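Local coordinates for C protein alpha-antigen (Streptococcus agalactiae, PDB 1YWM) that is a cell-wall-anchored streptococcal surface protein that may play a role in both virulence and immunity, represented here by its N-terminal domain, at residues 19-27 with 104-114; 64-73 with 89-99. All coordinates share one frame; numbering follows the deposited sequence.

How the contacts relate
Both contacts belong to the fibronectin-like beta sandwich of the N-terminal domain, away from its three-helix bundle. Contact 2 pairs two long neighbouring strands of the larger sheet through regular backbone bonds; one face packs inward on strand 59-61, yet as a whole it is a surface contact. Contact 1, partly buried, joins loops at the strand ends and relies on a carboxylate, a turn and bridging waters. The two adjoin in the same sheet: strand 113-121, which leaves contact 1, lies beside strand 88-97 of contact 2, with probable hydrogen bonds from Tyr94 N to Val114 O and from His104 N to Ile96 O. The rings of His104 and Phe65 also meet there.

Contact 1: residues 19-27 with 104-114; sequences STIPGSAAT and HVKTDGQIDIV
Asp112 meets Ser24 and Ala25 with its two carboxylate oxygens. OD2 accepts two bonds: Ala25 N comes to the syn lone pair at 2.8 Å (N-H...O 168°), and His104 ND1 to the anti lone pair at 2.7 Å, within the imidazole plane. This fixes the ring's rotation and directs the ring-edge CE1 to Gly23 O, 3.4 Å away. Ser24 OG lies 2.9 Å from Asp112 OD1 and accepts the N-H of Ala26, making an ST turn.

Gly23 occupies the third place of a type II turn, where its positive phi (86°) suits glycine, and Lys106 lies against it. With CG anti to the carbonyl carbon and chi2 extended, the lysine lays CG and CD over the Gly23 peptide, CD 3.7 Å from Pro22 O. A bend at chi3 (-70°) turns NZ aside, to 3.6 Å from Ile21 CG2; water 2 joins it to Pro22 O and Asp108 OD1, and water 3 links Gly23 O to Thr107 N.

Apolar packing centres on Val114, whose CG2 meets Ala26 CB and Ile21 CD1, each at 3.9 Å. Ala26 also packs on Leu61 of strand 59-61 and Ile96 of strand 88-97, so the contact bridges the two sheets at one end of the sandwich.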
loop_
_atom_site.group_PDB
_atom_site.type_symbol
_atom_site.label_atom_id
_atom_site.label_comp_id
_atom_site.label_asym_id
_atom_site.label_seq_id
_atom_site.Cartn_x
_atom_site.Cartn_y
_atom_site.Cartn_z
ATOM N N SER A 19 -3.225 0.509 -21.629
ATOM C CA SER A 19 -4.575 1.103 -21.391
ATOM C C SER A 19 -5.701 0.057 -21.469
ATOM O O SER A 19 -6.268 -0.319 -20.437
ATOM C CB SER A 19 -4.840 2.266 -22.352
ATOM O OG SER A 19 -5.980 3.002 -21.939
ATOM N N THR A 20 -6.033 -0.395 -22.681
ATOM C CA THR A 20 -6.960 -1.518 -22.853
ATOM C C THR A 20 -6.502 -2.490 -23.947
ATOM O O THR A 20 -6.359 -2.120 -25.123
ATOM C CB THR A 20 -8.443 -1.050 -23.045
ATOM O OG1 THR A 20 -9.311 -2.192 -23.121
ATOM C CG2 THR A 20 -8.654 -0.337 -24.386
ATOM N N ILE A 21 -6.253 -3.730 -23.535
ATOM C CA ILE A 21 -5.860 -4.791 -24.453
ATOM C C ILE A 21 -6.926 -4.924 -25.544
ATOM O O ILE A 21 -8.122 -5.021 -25.233
ATOM C CB ILE A 21 -5.694 -6.117 -23.696
ATOM C CG1 ILE A 21 -4.787 -5.922 -22.468
ATOM C CG2 ILE A 21 -5.146 -7.197 -24.620
ATOM C CD1 ILE A 21 -5.087 -6.896 -21.324
ATOM N N PRO A 22 -6.506 -4.880 -26.811
ATOM C CA PRO A 22 -7.447 -4.983 -27.938
ATOM C C PRO A 22 -8.368 -6.188 -27.785
ATOM O O PRO A 22 -7.887 -7.320 -27.593
ATOM C CB PRO A 22 -6.532 -5.177 -29.156
ATOM C CG PRO A 22 -5.233 -4.533 -28.762
ATOM C CD PRO A 22 -5.108 -4.719 -27.265
ATOM N N GLY A 23 -9.672 -5.939 -27.825
ATOM C CA GLY A 23 -10.652 -7.008 -27.741
ATOM C C GLY A 23 -11.037 -7.415 -26.325
ATOM O O GLY A 23 -11.991 -8.157 -26.155
ATOM N N SER A 24 -10.312 -6.934 -25.313
ATOM C CA SER A 24 -10.599 -7.316 -23.910
ATOM C C SER A 24 -11.856 -6.677 -23.361
ATOM O O SER A 24 -12.147 -5.517 -23.645
ATOM C CB SER A 24 -9.432 -6.982 -22.952
ATOM O OG SER A 24 -9.790 -7.272 -21.598
ATOM N N ALA A 25 -12.577 -7.425 -22.527
ATOM C CA ALA A 25 -13.790 -6.902 -21.913
ATOM C C ALA A 25 -13.504 -6.266 -20.555
ATOM O O ALA A 25 -14.431 -5.886 -19.822
ATOM C CB ALA A 25 -14.811 -8.033 -21.774
ATOM N N ALA A 26 -12.223 -6.170 -20.198
ATOM C CA ALA A 26 -11.850 -5.585 -18.906
ATOM C C ALA A 26 -10.793 -4.507 -19.098
ATOM O O ALA A 26 -9.984 -4.579 -20.015
ATOM C CB ALA A 26 -11.330 -6.654 -17.941
ATOM N N THR A 27 -10.802 -3.513 -18.222
ATOM C CA THR A 27 -9.729 -2.536 -18.229
ATOM C C THR A 27 -9.371 -2.098 -16.799
ATOM O O THR A 27 -10.224 -1.996 -15.919
ATOM C CB THR A 27 -10.074 -1.336 -19.160
ATOM O OG1 THR A 27 -8.951 -0.443 -19.223
ATOM C CG2 THR A 27 -11.169 -0.484 -18.571
ATOM N N HIS A 104 -13.956 -15.784 -22.008
ATOM C CA HIS A 104 -14.155 -14.954 -23.176
ATOM C C HIS A 104 -12.971 -15.140 -24.104
ATOM O O HIS A 104 -11.826 -15.036 -23.686
ATOM C CB HIS A 104 -14.234 -13.501 -22.719
ATOM C CG HIS A 104 -14.346 -12.512 -23.833
ATOM N ND1 HIS A 104 -13.705 -11.299 -23.797
ATOM C CD2 HIS A 104 -15.044 -12.538 -24.998
ATOM C CE1 HIS A 104 -13.977 -10.624 -24.900
ATOM N NE2 HIS A 104 -14.782 -11.359 -25.648
ATOM N N VAL A 105 -13.246 -15.422 -25.365
ATOM C CA VAL A 105 -12.192 -15.427 -26.395
ATOM C C VAL A 105 -12.368 -14.151 -27.176
ATOM O O VAL A 105 -13.490 -13.822 -27.623
ATOM C CB VAL A 105 -12.277 -16.664 -27.341
ATOM C CG1 VAL A 105 -11.180 -16.627 -28.421
ATOM C CG2 VAL A 105 -12.088 -17.912 -26.542
ATOM N N LYS A 106 -11.266 -13.418 -27.336
ATOM C CA LYS A 106 -11.312 -12.109 -27.979
ATOM C C LYS A 106 -11.371 -12.254 -29.489
ATOM O O LYS A 106 -11.132 -13.327 -30.025
ATOM C CB LYS A 106 -10.087 -11.236 -27.559
ATOM C CG LYS A 106 -9.960 -11.088 -26.021
ATOM C CD LYS A 106 -8.685 -10.311 -25.645
ATOM C CE LYS A 106 -7.452 -11.159 -25.939
ATOM N NZ LYS A 106 -6.223 -10.519 -25.336
ATOM N N THR A 107 -11.665 -11.146 -30.157
ATOM C CA THR A 107 -11.702 -11.102 -31.623
ATOM C C THR A 107 -10.455 -11.750 -32.215
ATOM O O THR A 107 -10.542 -12.509 -33.182
ATOM C CB THR A 107 -11.817 -9.643 -32.083
ATOM O OG1 THR A 107 -12.954 -9.036 -31.458
ATOM C CG2 THR A 107 -12.151 -9.588 -33.570
ATOM N N ASP A 108 -9.296 -11.493 -31.610
ATOM C CA ASP A 108 -8.035 -11.987 -32.152
ATOM C C ASP A 108 -7.750 -13.480 -31.925
ATOM O O ASP A 108 -6.681 -13.964 -32.313
ATOM C CB ASP A 108 -6.844 -11.115 -31.679
ATOM C CG ASP A 108 -6.559 -11.253 -30.188
ATOM O OD1 ASP A 108 -5.616 -10.602 -29.680
ATOM O OD2 ASP A 108 -7.224 -11.987 -29.445
ATOM N N GLY A 109 -8.685 -14.221 -31.322
ATOM C CA GLY A 109 -8.512 -15.657 -31.131
ATOM C C GLY A 109 -7.737 -16.093 -29.879
ATOM O O GLY A 109 -7.313 -17.256 -29.752
ATOM N N GLN A 110 -7.529 -15.139 -28.971
ATOM C CA GLN A 110 -6.845 -15.389 -27.710
ATOM C C GLN A 110 -7.801 -15.210 -26.532
ATOM O O GLN A 110 -8.659 -14.326 -26.558
ATOM C CB GLN A 110 -5.672 -14.407 -27.532
ATOM C CG GLN A 110 -4.704 -14.369 -28.681
ATOM C CD GLN A 110 -3.549 -13.455 -28.345
ATOM O OE1 GLN A 110 -2.533 -13.933 -27.912
ATOM N NE2 GLN A 110 -3.743 -12.138 -28.469
ATOM N N ILE A 111 -7.594 -16.038 -25.509
ATOM C CA ILE A 111 -8.378 -16.013 -24.268
ATOM C C ILE A 111 -8.170 -14.659 -23.631
ATOM O O ILE A 111 -7.036 -14.167 -23.602
ATOM C CB ILE A 111 -7.914 -17.133 -23.310
ATOM C CG1 ILE A 111 -8.106 -18.536 -23.932
ATOM C CG2 ILE A 111 -8.646 -17.052 -21.975
ATOM C CD1 ILE A 111 -9.533 -18.988 -23.921
ATOM N N ASP A 112 -9.264 -14.057 -23.163
ATOM C CA ASP A 112 -9.237 -12.758 -22.506
ATOM C C ASP A 112 -8.731 -12.876 -21.072
ATOM O O ASP A 112 -9.466 -13.283 -20.180
ATOM C CB ASP A 112 -10.652 -12.190 -22.503
ATOM C CG ASP A 112 -10.701 -10.730 -22.195
ATOM O OD1 ASP A 112 -9.656 -10.139 -21.787
ATOM O OD2 ASP A 112 -11.774 -10.100 -22.315
ATOM N N ILE A 113 -7.453 -12.557 -20.851
ATOM C CA ILE A 113 -6.965 -12.411 -19.488
ATOM C C ILE A 113 -6.250 -11.058 -19.365
ATOM O O ILE A 113 -5.692 -10.540 -20.343
ATOM C CB ILE A 113 -6.022 -13.574 -19.071
ATOM C CG1 ILE A 113 -4.698 -13.581 -19.850
ATOM C CG2 ILE A 113 -6.748 -14.944 -19.152
ATOM C CD1 ILE A 113 -3.649 -14.588 -19.238
ATOM N N VAL A 114 -6.282 -10.469 -18.173
ATOM C CA VAL A 114 -5.622 -9.168 -17.996
ATOM C C VAL A 114 -4.566 -9.365 -16.934
ATOM O O VAL A 114 -4.898 -9.623 -15.797
ATOM C CB VAL A 114 -6.593 -8.065 -17.586
ATOM C CG1 VAL A 114 -5.841 -6.696 -17.410
ATOM C CG2 VAL A 114 -7.730 -7.921 -18.631
HETATM O O HOH W 1 -8.945 -9.023 -30.044
HETATM O O HOH W 2 -5.659 -8.756 -27.621
HETATM O O HOH W 3 -12.874 -9.240 -28.483
#

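Contact 2: residues 64-73 with 89-99; sequences GFTAKYVFRQ and RASLTYNIFGE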
loop_
_atom_site.group_PDB
_atom_site.type_symbol
_atom_site.label_atom_id
_atom_site.label_comp_id
_atom_site.label_asym_id
_atom_site.label_seq_id
_atom_site.Cartn_x
_atom_site.Cartn_y
_atom_site.Cartn_z
ATOM N N GLY A 64 -22.106 -7.995 -19.356
ATOM C CA GLY A 64 -22.172 -9.361 -19.828
ATOM C C GLY A 64 -20.947 -10.191 -19.497
ATOM O O GLY A 64 -20.910 -11.380 -19.813
ATOM N N PHE A 65 -19.940 -9.575 -18.872
ATOM C CA PHE A 65 -18.723 -10.301 -18.515
ATOM C C PHE A 65 -18.444 -10.244 -17.019
ATOM O O PHE A 65 -18.807 -9.271 -16.352
ATOM C CB PHE A 65 -17.549 -9.721 -19.300
ATOM C CG PHE A 65 -17.649 -9.986 -20.770
ATOM C CD1 PHE A 65 -18.221 -9.048 -21.621
ATOM C CD2 PHE A 65 -17.243 -11.203 -21.291
ATOM C CE1 PHE A 65 -18.343 -9.305 -22.983
ATOM C CE2 PHE A 65 -17.372 -11.470 -22.682
ATOM C CZ PHE A 65 -17.919 -10.513 -23.509
ATOM N N THR A 66 -17.833 -11.296 -16.489
ATOM C CA THR A 66 -17.374 -11.288 -15.098
ATOM C C THR A 66 -15.877 -11.575 -15.043
ATOM O O THR A 66 -15.299 -12.051 -16.017
ATOM C CB THR A 66 -18.131 -12.323 -14.244
ATOM O OG1 THR A 66 -17.964 -13.629 -14.812
ATOM C CG2 THR A 66 -19.671 -12.065 -14.288
ATOM N N ALA A 67 -15.256 -11.308 -13.894
ATOM C CA ALA A 67 -13.819 -11.525 -13.732
ATOM C C ALA A 67 -13.589 -12.297 -12.458
ATOM O O ALA A 67 -14.345 -12.134 -11.500
ATOM C CB ALA A 67 -13.084 -10.169 -13.673
ATOM N N LYS A 68 -12.596 -13.184 -12.475
ATOM C CA LYS A 68 -12.142 -13.851 -11.256
ATOM C C LYS A 68 -10.651 -13.574 -11.199
ATOM O O LYS A 68 -9.952 -13.734 -12.206
ATOM C CB LYS A 68 -12.432 -15.363 -11.273
ATOM C CG LYS A 68 -11.766 -16.088 -10.078
ATOM C CD LYS A 68 -12.515 -17.291 -9.487
ATOM C CE LYS A 68 -12.267 -17.398 -7.957
ATOM N NZ LYS A 68 -11.298 -18.431 -7.507
ATOM N N TYR A 69 -10.173 -13.081 -10.059
ATOM C CA TYR A 69 -8.740 -12.767 -9.961
ATOM C C TYR A 69 -7.926 -13.938 -9.465
ATOM O O TYR A 69 -8.427 -14.809 -8.751
ATOM C CB TYR A 69 -8.508 -11.543 -9.065
ATOM C CG TYR A 69 -8.903 -11.685 -7.621
ATOM C CD1 TYR A 69 -10.113 -11.154 -7.150
ATOM C CD2 TYR A 69 -8.045 -12.288 -6.714
ATOM C CE1 TYR A 69 -10.459 -11.257 -5.778
ATOM C CE2 TYR A 69 -8.373 -12.413 -5.375
ATOM C CZ TYR A 69 -9.573 -11.873 -4.914
ATOM O OH TYR A 69 -9.853 -12.007 -3.576
ATOM N N VAL A 70 -6.646 -13.964 -9.840
ATOM C CA VAL A 70 -5.763 -15.022 -9.374
ATOM C C VAL A 70 -4.444 -14.344 -9.173
ATOM O O VAL A 70 -3.961 -13.640 -10.064
ATOM C CB VAL A 70 -5.523 -16.193 -10.422
ATOM C CG1 VAL A 70 -4.756 -17.347 -9.699
ATOM C CG2 VAL A 70 -6.813 -16.699 -10.981
ATOM N N PHE A 71 -3.865 -14.561 -8.001
ATOM C CA PHE A 71 -2.507 -14.095 -7.728
ATOM C C PHE A 71 -1.558 -15.265 -7.946
ATOM O O PHE A 71 -1.901 -16.423 -7.667
ATOM C CB PHE A 71 -2.382 -13.650 -6.247
ATOM C CG PHE A 71 -3.181 -12.419 -5.900
ATOM C CD1 PHE A 71 -4.344 -12.517 -5.141
ATOM C CD2 PHE A 71 -2.744 -11.153 -6.288
ATOM C CE1 PHE A 71 -5.081 -11.376 -4.777
ATOM C CE2 PHE A 71 -3.491 -9.998 -5.947
ATOM C CZ PHE A 71 -4.651 -10.116 -5.181
ATOM N N ARG A 72 -0.352 -14.965 -8.409
ATOM C CA ARG A 72 0.706 -15.957 -8.431
ATOM C C ARG A 72 1.871 -15.339 -7.666
ATOM O O ARG A 72 2.314 -14.232 -8.007
ATOM C CB ARG A 72 1.135 -16.167 -9.882
ATOM C CG ARG A 72 2.330 -17.066 -10.011
ATOM C CD ARG A 72 1.986 -18.487 -9.813
ATOM N NE ARG A 72 3.137 -19.379 -9.939
ATOM C CZ ARG A 72 3.081 -20.665 -9.652
ATOM N NH1 ARG A 72 1.913 -21.204 -9.282
ATOM N NH2 ARG A 72 4.179 -21.434 -9.766
ATOM N N GLN A 73 2.351 -16.059 -6.663
ATOM C CA GLN A 73 3.476 -15.614 -5.856
ATOM C C GLN A 73 4.264 -16.834 -5.434
ATOM O O GLN A 73 3.691 -17.778 -4.897
ATOM C CB GLN A 73 2.966 -14.907 -4.599
ATOM C CG GLN A 73 4.115 -14.343 -3.768
ATOM C CD GLN A 73 3.617 -13.591 -2.582
ATOM O OE1 GLN A 73 2.564 -13.912 -2.033
ATOM N NE2 GLN A 73 4.372 -12.584 -2.172
ATOM N N ARG A 89 7.495 -9.240 -5.053
ATOM C CA ARG A 89 6.925 -9.182 -6.389
ATOM C C ARG A 89 6.038 -10.414 -6.634
ATOM O O ARG A 89 6.314 -11.514 -6.149
ATOM C CB ARG A 89 8.045 -9.126 -7.436
ATOM C CG ARG A 89 7.539 -8.824 -8.837
ATOM C CD ARG A 89 8.579 -9.018 -9.934
ATOM N NE ARG A 89 8.678 -7.872 -10.841
ATOM C CZ ARG A 89 9.209 -6.695 -10.512
ATOM N NH1 ARG A 89 9.687 -6.493 -9.290
ATOM N NH2 ARG A 89 9.263 -5.716 -11.405
ATOM N N ALA A 90 4.968 -10.204 -7.383
ATOM C CA ALA A 90 3.999 -11.267 -7.643
ATOM C C ALA A 90 3.282 -10.847 -8.918
ATOM O O ALA A 90 3.684 -9.881 -9.578
ATOM C CB ALA A 90 3.039 -11.395 -6.456
ATOM N N SER A 91 2.218 -11.564 -9.270
ATOM C CA SER A 91 1.385 -11.119 -10.366
ATOM C C SER A 91 -0.072 -11.215 -9.953
ATOM O O SER A 91 -0.441 -11.953 -8.992
ATOM C CB SER A 91 1.650 -11.945 -11.642
ATOM O OG SER A 91 1.064 -13.242 -11.507
ATOM N N LEU A 92 -0.867 -10.408 -10.647
ATOM C CA LEU A 92 -2.301 -10.313 -10.464
ATOM C C LEU A 92 -2.887 -10.485 -11.871
ATOM O O LEU A 92 -2.470 -9.800 -12.819
ATOM C CB LEU A 92 -2.685 -8.950 -9.844
ATOM C CG LEU A 92 -4.172 -8.504 -9.873
ATOM C CD1 LEU A 92 -5.177 -9.522 -9.257
ATOM C CD2 LEU A 92 -4.357 -7.141 -9.217
ATOM N N THR A 93 -3.805 -11.446 -12.016
ATOM C CA THR A 93 -4.422 -11.694 -13.319
ATOM C C THR A 93 -5.925 -11.712 -13.142
ATOM O O THR A 93 -6.392 -12.261 -12.178
ATOM C CB THR A 93 -3.993 -13.061 -13.856
ATOM O OG1 THR A 93 -2.570 -13.080 -14.026
ATOM C CG2 THR A 93 -4.570 -13.277 -15.287
ATOM N N TYR A 94 -6.651 -11.121 -14.092
ATOM C CA TYR A 94 -8.090 -11.197 -14.097
ATOM C C TYR A 94 -8.437 -12.118 -15.272
ATOM O O TYR A 94 -8.099 -11.831 -16.417
ATOM C CB TYR A 94 -8.676 -9.816 -14.306
ATOM C CG TYR A 94 -8.390 -8.903 -13.134
ATOM C CD1 TYR A 94 -9.236 -8.887 -12.021
ATOM C CD2 TYR A 94 -7.230 -8.126 -13.114
ATOM C CE1 TYR A 94 -8.970 -8.037 -10.907
ATOM C CE2 TYR A 94 -6.941 -7.282 -12.008
ATOM C CZ TYR A 94 -7.822 -7.246 -10.924
ATOM O OH TYR A 94 -7.553 -6.393 -9.864
ATOM N N ASN A 95 -9.073 -13.226 -14.962
ATOM C CA ASN A 95 -9.591 -14.123 -15.999
ATOM C C ASN A 95 -11.024 -13.667 -16.277
ATOM O O ASN A 95 -11.803 -13.549 -15.357
ATOM C CB ASN A 95 -9.530 -15.577 -15.481
ATOM C CG ASN A 95 -8.064 -16.081 -15.350
ATOM O OD1 ASN A 95 -7.210 -15.695 -16.136
ATOM N ND2 ASN A 95 -7.783 -16.898 -14.331
ATOM N N ILE A 96 -11.362 -13.485 -17.551
ATOM C CA ILE A 96 -12.615 -12.862 -17.941
ATOM C C ILE A 96 -13.517 -13.975 -18.530
ATOM O O ILE A 96 -13.059 -14.774 -19.356
ATOM C CB ILE A 96 -12.362 -11.758 -18.987
ATOM C CG1 ILE A 96 -11.267 -10.758 -18.505
ATOM C CG2 ILE A 96 -13.645 -11.007 -19.332
ATOM C CD1 ILE A 96 -11.551 -10.148 -17.119
ATOM N N PHE A 97 -14.768 -13.986 -18.103
ATOM C CA PHE A 97 -15.737 -15.032 -18.474
ATOM C C PHE A 97 -17.009 -14.431 -19.063
ATOM O O PHE A 97 -17.497 -13.416 -18.562
ATOM C CB PHE A 97 -16.115 -15.843 -17.222
ATOM C CG PHE A 97 -14.943 -16.549 -16.596
ATOM C CD1 PHE A 97 -14.194 -15.922 -15.588
ATOM C CD2 PHE A 97 -14.528 -17.785 -17.066
ATOM C CE1 PHE A 97 -13.065 -16.548 -15.038
ATOM C CE2 PHE A 97 -13.416 -18.438 -16.506
ATOM C CZ PHE A 97 -12.681 -17.801 -15.476
ATOM N N GLY A 98 -17.568 -15.084 -20.096
ATOM C CA GLY A 98 -18.889 -14.719 -20.586
ATOM C C GLY A 98 -19.986 -15.255 -19.687
ATOM O O GLY A 98 -19.720 -15.922 -18.677
ATOM N N GLU A 99 -21.232 -14.956 -20.064
ATOM C CA GLU A 99 -22.398 -15.364 -19.289
ATOM C C GLU A 99 -22.503 -16.868 -19.110
ATOM O O GLU A 99 -23.107 -17.326 -18.136
ATOM C CB GLU A 99 -23.675 -14.820 -19.920
ATOM C CG GLU A 99 -23.848 -13.323 -19.745
ATOM C CD GLU A 99 -24.933 -12.750 -20.647
ATOM O OE1 GLU A 99 -25.386 -13.456 -21.589
ATOM O OE2 GLU A 99 -25.332 -11.586 -20.408
HETATM O O HOH W 4 -21.317 -13.133 -22.464
HETATM O O HOH W 5 -1.574 -13.992 -11.501
HETATM O O HOH W 6 6.945 -12.180 -3.676
#
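Phe71 and Leu92 are brought side by side by different first torsions: Phe71 CG stands anti to its carbonyl carbon (chi1 -67°), Leu92 CG anti to its nitrogen (chi1 166°), and both chains point the same way with CE2 of the ring 3.7 Å from Leu92 CD1. They belong to an antiparallel strand pair of the fibronectin-like sandwich, strands 66-73 and 88-97.

Four hydrogen-bonded pairs, Thr66-Phe97, Lys68-Asn95, Val70-Thr93 and Arg72-Ser91, each exchange two N-H...O bonds. The eight are close to uniform in length, that from Thr66 N to Phe97 O measuring 3.0 Å. The intervening pairs add CA-H...O contacts, such as Phe71 CA to Ser91 O at 3.2 Å.

Ala67, Tyr69, Phe71, Leu92, Tyr94 and Ile96 form the inward, mostly apolar face. Ala67 is small enough for Ile96 CD1 to close to 3.8 Å from its CB, and both residues touch Leu61 in the opposing sheet. Tyr69 packs through CB, which lies near Leu92 CD1 and obliquely against the Tyr94 ring (CE1 4.0 Å). The two tyrosine hydroxyls are bonded outside the strand pair, Tyr69 to Val81 N and Tyr94 to Pro55 O.

The other face mixes polar residues (Thr66, Lys68, Arg72, Ser91, Thr93, Asn95) with the apolar Val70 and Phe97. Phe97 crosses Thr66 at about a right angle, its CE1 reaching Lys68 CB at 4.0 Å; Thr66, Phe97, Gly98 and Glu99 help line the site of a bound dithiol, probably from the crystallisation liquor. Farther along, Val70 CG2 lies 3.5 Å from Asn95 ND2. At the backbone of Val70, water 5 donates to Val70 O at 2.8 Å and also bonds Ser91 OG and Thr93 OG1.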